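Local coordinates for 4-aminobutyrate transaminase (Acinetobacter baumannii, PDB 6WOP), which catalyses the pyridoxal-phosphate-dependent transfer of the amino group of 4-aminobutyrate to 2-oxoglutarate, as a class-III aminotransferase, at the interface of chains A and B and the interface of chains A and C. Sequence-based numbering; all coordinates share one arbitrary frame. Chains: chain A/B/C, 4-aminobutyrate transaminase.

Contact 1: the interface of chains A and B. Residues chain A 79-81, 83; chain B 22-24, 26.
B:Val22 lies against A:Tyr79 and A:Pro83, where loops of two copies of this class-III aminotransferase meet. Enzymes of this family work as dimers of fold-type I subunits, and the A-B pairing is probably that dimer. From CB the side chain of B:Val22 splits into two methyl branches. CG1 is anti to the backbone N (chi1 176°) and reaches the proline ring. B:Val22 CG1 sits 3.6 Å from A:Pro83 CD and also touches CG and CB of that ring. The other methyl, CG2, is anti to the carbonyl carbon and thereby reaches A:Tyr79. B:Val22 CG2 is 3.7 Å from A:Tyr79 CE2, in the tyrosine ring. The two branches of one valine thus touch two different residues of the other subunit.

Backbone bonds hold the two loops in register. B:Met23 N donates to A:Gln80 O at 2.8 Å. The next amide, B:Cys24 N, donates to A:Val81 O at 2.9 Å. Consecutive carbonyls of chain A therefore pair with consecutive amides of chain B.

The side chains of A:Val81 and B:Met23 run side by side and point the same way. The bent end of the methionine puts its methyl, B:Met23 CE, 4.1 Å from A:Val81 CG1. B:Cys24 CB comes within 3.3 Å of A:Val81 O, the carbonyl that its own amide binds. Within chain B, the same CB packs over the rim of one face of the B:Trp26 indole. The backbone O of B:Trp26 lies 3.3 Å from A:Pro83 CD.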
loop_
_atom_site.group_PDB
_atom_site.type_symbol
_atom_site.label_atom_id
_atom_site.label_comp_id
_atom_site.label_asym_id
_atom_site.label_seq_id
_atom_site.Cartn_x
_atom_site.Cartn_y
_atom_site.Cartn_z
ATOM N N TYR A 79 -28.543 -14.635 -6.116
ATOM C CA TYR A 79 -29.515 -13.925 -5.289
ATOM C C TYR A 79 -29.676 -12.463 -5.729
ATOM O O TYR A 79 -30.779 -11.913 -5.682
ATOM C CB TYR A 79 -29.074 -14.009 -3.845
ATOM C CG TYR A 79 -29.944 -13.212 -2.861
ATOM C CD1 TYR A 79 -31.117 -13.754 -2.334
ATOM C CD2 TYR A 79 -29.550 -11.953 -2.447
ATOM C CE1 TYR A 79 -31.904 -13.037 -1.431
ATOM C CE2 TYR A 79 -30.329 -11.192 -1.519
ATOM C CZ TYR A 79 -31.506 -11.767 -1.040
ATOM O OH TYR A 79 -32.286 -11.057 -0.160
ATOM N N GLN A 80 -28.592 -11.814 -6.177
ATOM C CA GLN A 80 -28.744 -10.419 -6.556
ATOM C C GLN A 80 -29.520 -10.265 -7.855
ATOM O O GLN A 80 -29.972 -9.142 -8.143
ATOM C CB GLN A 80 -27.354 -9.735 -6.636
ATOM C CG GLN A 80 -26.534 -10.244 -7.743
ATOM C CD GLN A 80 -25.085 -9.783 -7.631
ATOM O OE1 GLN A 80 -24.425 -9.968 -6.581
ATOM N NE2 GLN A 80 -24.585 -9.166 -8.716
ATOM N N VAL A 81 -29.716 -11.361 -8.614
ATOM C CA VAL A 81 -30.562 -11.304 -9.813
ATOM C C VAL A 81 -31.989 -11.646 -9.386
ATOM O O VAL A 81 -32.913 -10.843 -9.553
ATOM C CB VAL A 81 -30.097 -12.252 -10.952
ATOM C CG1 VAL A 81 -31.153 -12.343 -12.056
ATOM C CG2 VAL A 81 -28.745 -11.773 -11.583
ATOM N N PRO A 83 -34.011 -13.160 -6.018
ATOM C CA PRO A 83 -33.879 -13.583 -4.628
ATOM C C PRO A 83 -34.765 -14.792 -4.355
ATOM O O PRO A 83 -35.589 -15.212 -5.194
ATOM C CB PRO A 83 -34.344 -12.317 -3.857
ATOM C CG PRO A 83 -35.499 -11.771 -4.770
ATOM C CD PRO A 83 -34.992 -12.065 -6.206
ATOM N N VAL B 22 -30.697 -6.093 -5.369
ATOM C CA VAL B 22 -31.460 -7.253 -5.859
ATOM C C VAL B 22 -32.290 -6.770 -7.035
ATOM O O VAL B 22 -32.980 -5.748 -6.922
ATOM C CB VAL B 22 -32.350 -7.866 -4.761
ATOM C CG1 VAL B 22 -33.216 -9.032 -5.370
ATOM C CG2 VAL B 22 -31.488 -8.386 -3.663
ATOM N N MET B 23 -32.187 -7.448 -8.175
ATOM C CA MET B 23 -32.836 -6.943 -9.382
ATOM C C MET B 23 -34.331 -7.281 -9.423
ATOM O O MET B 23 -35.180 -6.389 -9.535
ATOM C CB MET B 23 -32.111 -7.501 -10.610
ATOM C CG MET B 23 -32.478 -6.783 -11.942
ATOM S SD MET B 23 -32.033 -7.745 -13.441
ATOM C CE MET B 23 -33.224 -9.039 -13.415
ATOM N N CYS B 24 -34.671 -8.559 -9.382
ATOM C CA CYS B 24 -36.079 -8.936 -9.500
ATOM C C CYS B 24 -36.857 -8.697 -8.199
ATOM O O CYS B 24 -36.389 -9.035 -7.105
ATOM C CB CYS B 24 -36.183 -10.415 -9.838
ATOM S SG CYS B 24 -35.902 -10.801 -11.559
ATOM N N TRP B 26 -39.791 -10.254 -7.642
ATOM C CA TRP B 26 -40.379 -11.564 -7.407
ATOM C C TRP B 26 -39.321 -12.574 -6.970
ATOM O O TRP B 26 -38.123 -12.385 -7.180
ATOM C CB TRP B 26 -41.087 -12.065 -8.673
ATOM C CG TRP B 26 -40.171 -12.124 -9.897
ATOM C CD1 TRP B 26 -39.914 -11.118 -10.795
ATOM C CD2 TRP B 26 -39.408 -13.254 -10.333
ATOM N NE1 TRP B 26 -39.070 -11.567 -11.774
ATOM C CE2 TRP B 26 -38.745 -12.876 -11.521
ATOM C CE3 TRP B 26 -39.272 -14.573 -9.870
ATOM C CZ2 TRP B 26 -37.927 -13.750 -12.228
ATOM C CZ3 TRP B 26 -38.478 -15.473 -10.610
ATOM C CH2 TRP B 26 -37.795 -15.038 -11.759
#

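Contact 2: the interface of chains A and C. Residues chain A 192, 197, 200; chain C 153, 158.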
loop_
_atom_site.group_PDB
_atom_site.type_symbol
_atom_site.label_atom_id
_atom_site.label_comp_id
_atom_site.label_asym_id
_atom_site.label_seq_id
_atom_site.Cartn_x
_atom_site.Cartn_y
_atom_site.Cartn_z
ATOM N N PHE A 192 -1.583 2.091 18.278
ATOM C CA PHE A 192 -2.067 3.475 18.138
ATOM C C PHE A 192 -0.917 4.455 18.244
ATOM O O PHE A 192 -0.915 5.525 17.595
ATOM C CB PHE A 192 -3.068 3.821 19.236
ATOM C CG PHE A 192 -4.332 3.019 19.202
ATOM C CD1 PHE A 192 -4.850 2.576 18.029
ATOM C CD2 PHE A 192 -5.017 2.770 20.379
ATOM C CE1 PHE A 192 -6.065 1.865 17.992
ATOM C CE2 PHE A 192 -6.224 2.051 20.360
ATOM C CZ PHE A 192 -6.739 1.609 19.161
ATOM N N ALA A 197 -3.061 6.034 13.859
ATOM C CA ALA A 197 -3.860 6.746 14.835
ATOM C C ALA A 197 -5.206 6.044 15.056
ATOM O O ALA A 197 -5.786 5.461 14.137
ATOM C CB ALA A 197 -4.091 8.192 14.407
ATOM N N ASP A 200 -7.926 6.481 12.505
ATOM C CA ASP A 200 -7.808 5.839 11.199
ATOM C C ASP A 200 -8.051 4.340 11.249
ATOM O O ASP A 200 -7.773 3.659 10.252
ATOM C CB ASP A 200 -6.427 6.083 10.605
ATOM C CG ASP A 200 -6.312 7.449 9.999
ATOM O OD1 ASP A 200 -7.164 7.778 9.157
ATOM O OD2 ASP A 200 -5.386 8.185 10.387
ATOM N N THR C 153 2.881 8.335 16.493
ATOM C CA THR C 153 1.881 8.806 15.556
ATOM C C THR C 153 1.520 10.244 15.853
ATOM O O THR C 153 1.189 11.001 14.933
ATOM C CB THR C 153 0.638 7.917 15.653
ATOM O OG1 THR C 153 0.182 7.924 16.996
ATOM C CG2 THR C 153 1.017 6.514 15.351
ATOM N N ARG C 158 -0.569 11.493 12.586
ATOM C CA ARG C 158 -2.014 11.346 12.781
ATOM C C ARG C 158 -2.870 12.152 11.782
ATOM O O ARG C 158 -4.062 11.850 11.598
ATOM C CB ARG C 158 -2.370 11.758 14.214
ATOM C CG ARG C 158 -2.049 13.228 14.501
ATOM C CD ARG C 158 -3.005 13.881 15.483
ATOM N NE ARG C 158 -4.394 13.603 15.140
ATOM C CZ ARG C 158 -5.446 14.282 15.606
ATOM N NH1 ARG C 158 -5.258 15.305 16.432
ATOM N NH2 ARG C 158 -6.693 13.937 15.256
HETATM O O HOH W 1 -5.009 10.554 9.395
HETATM O O HOH W 2 -2.177 8.335 18.669
#
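C:Thr153 meets the carbonyl of A:Phe192 near the end of helix 181-194, at a contact between two aminotransferase subunits. The deposited assembly is a tetramer, and this patch belongs to its A-C interface. That arrangement may or may not persist in solution.

A direct hydrogen bond joins the chains here. The threonine hydroxyl, C:Thr153 OG1, donates to A:Phe192 O at 2.7 Å. The donor lies in the carbonyl plane, with a C=O...O angle of 151°. A chi1 of 56° sets OG1 between the backbone N and carbonyl carbon of C:Thr153, which turns the hydroxyl to A:Phe192 O. The phenylalanine contributes its backbone here. Its ring points away from chain C.

Two waters add indirect links. Water 2 is 2.9 Å from C:Thr153 OG1. Water 2 also lies 3.3 Å from A:Phe192 O, and so closes a small triangle with the direct bond. Water 1 joins the A:Asp200 carboxylate to the backbone of C:Arg158. Water 1 is 2.6 Å from A:Asp200 OD2. On the other side, water 1 is 2.7 Å from C:Arg158 O. The aspartate thus meets a main-chain carbonyl through water, not the guanidinium group.

Apolar contact is light. The methyl of A:Ala197 faces the base of the C:Arg158 side chain, which turns its guanidinium away from the alanine. The touching atoms are A:Ala197 CB and C:Arg158 CB, 4.0 Å apart.

The centres of the C-alpha atoms of contact 1 and contact 2 are about 41 Å apart, and the two contacts share no residues. Chain A takes part in both, with loop residues 79-83 in contact 1 and residues 192-200, from helix 181-194 to 3-10 helix 198-200, in contact 2. One subunit therefore faces two different partners through separate surfaces. Each interface is two-fold symmetric, so each contact has a twin with the chains exchanged. Together the two interface types can build the four-copy assembly, probably as a pairing of dimers.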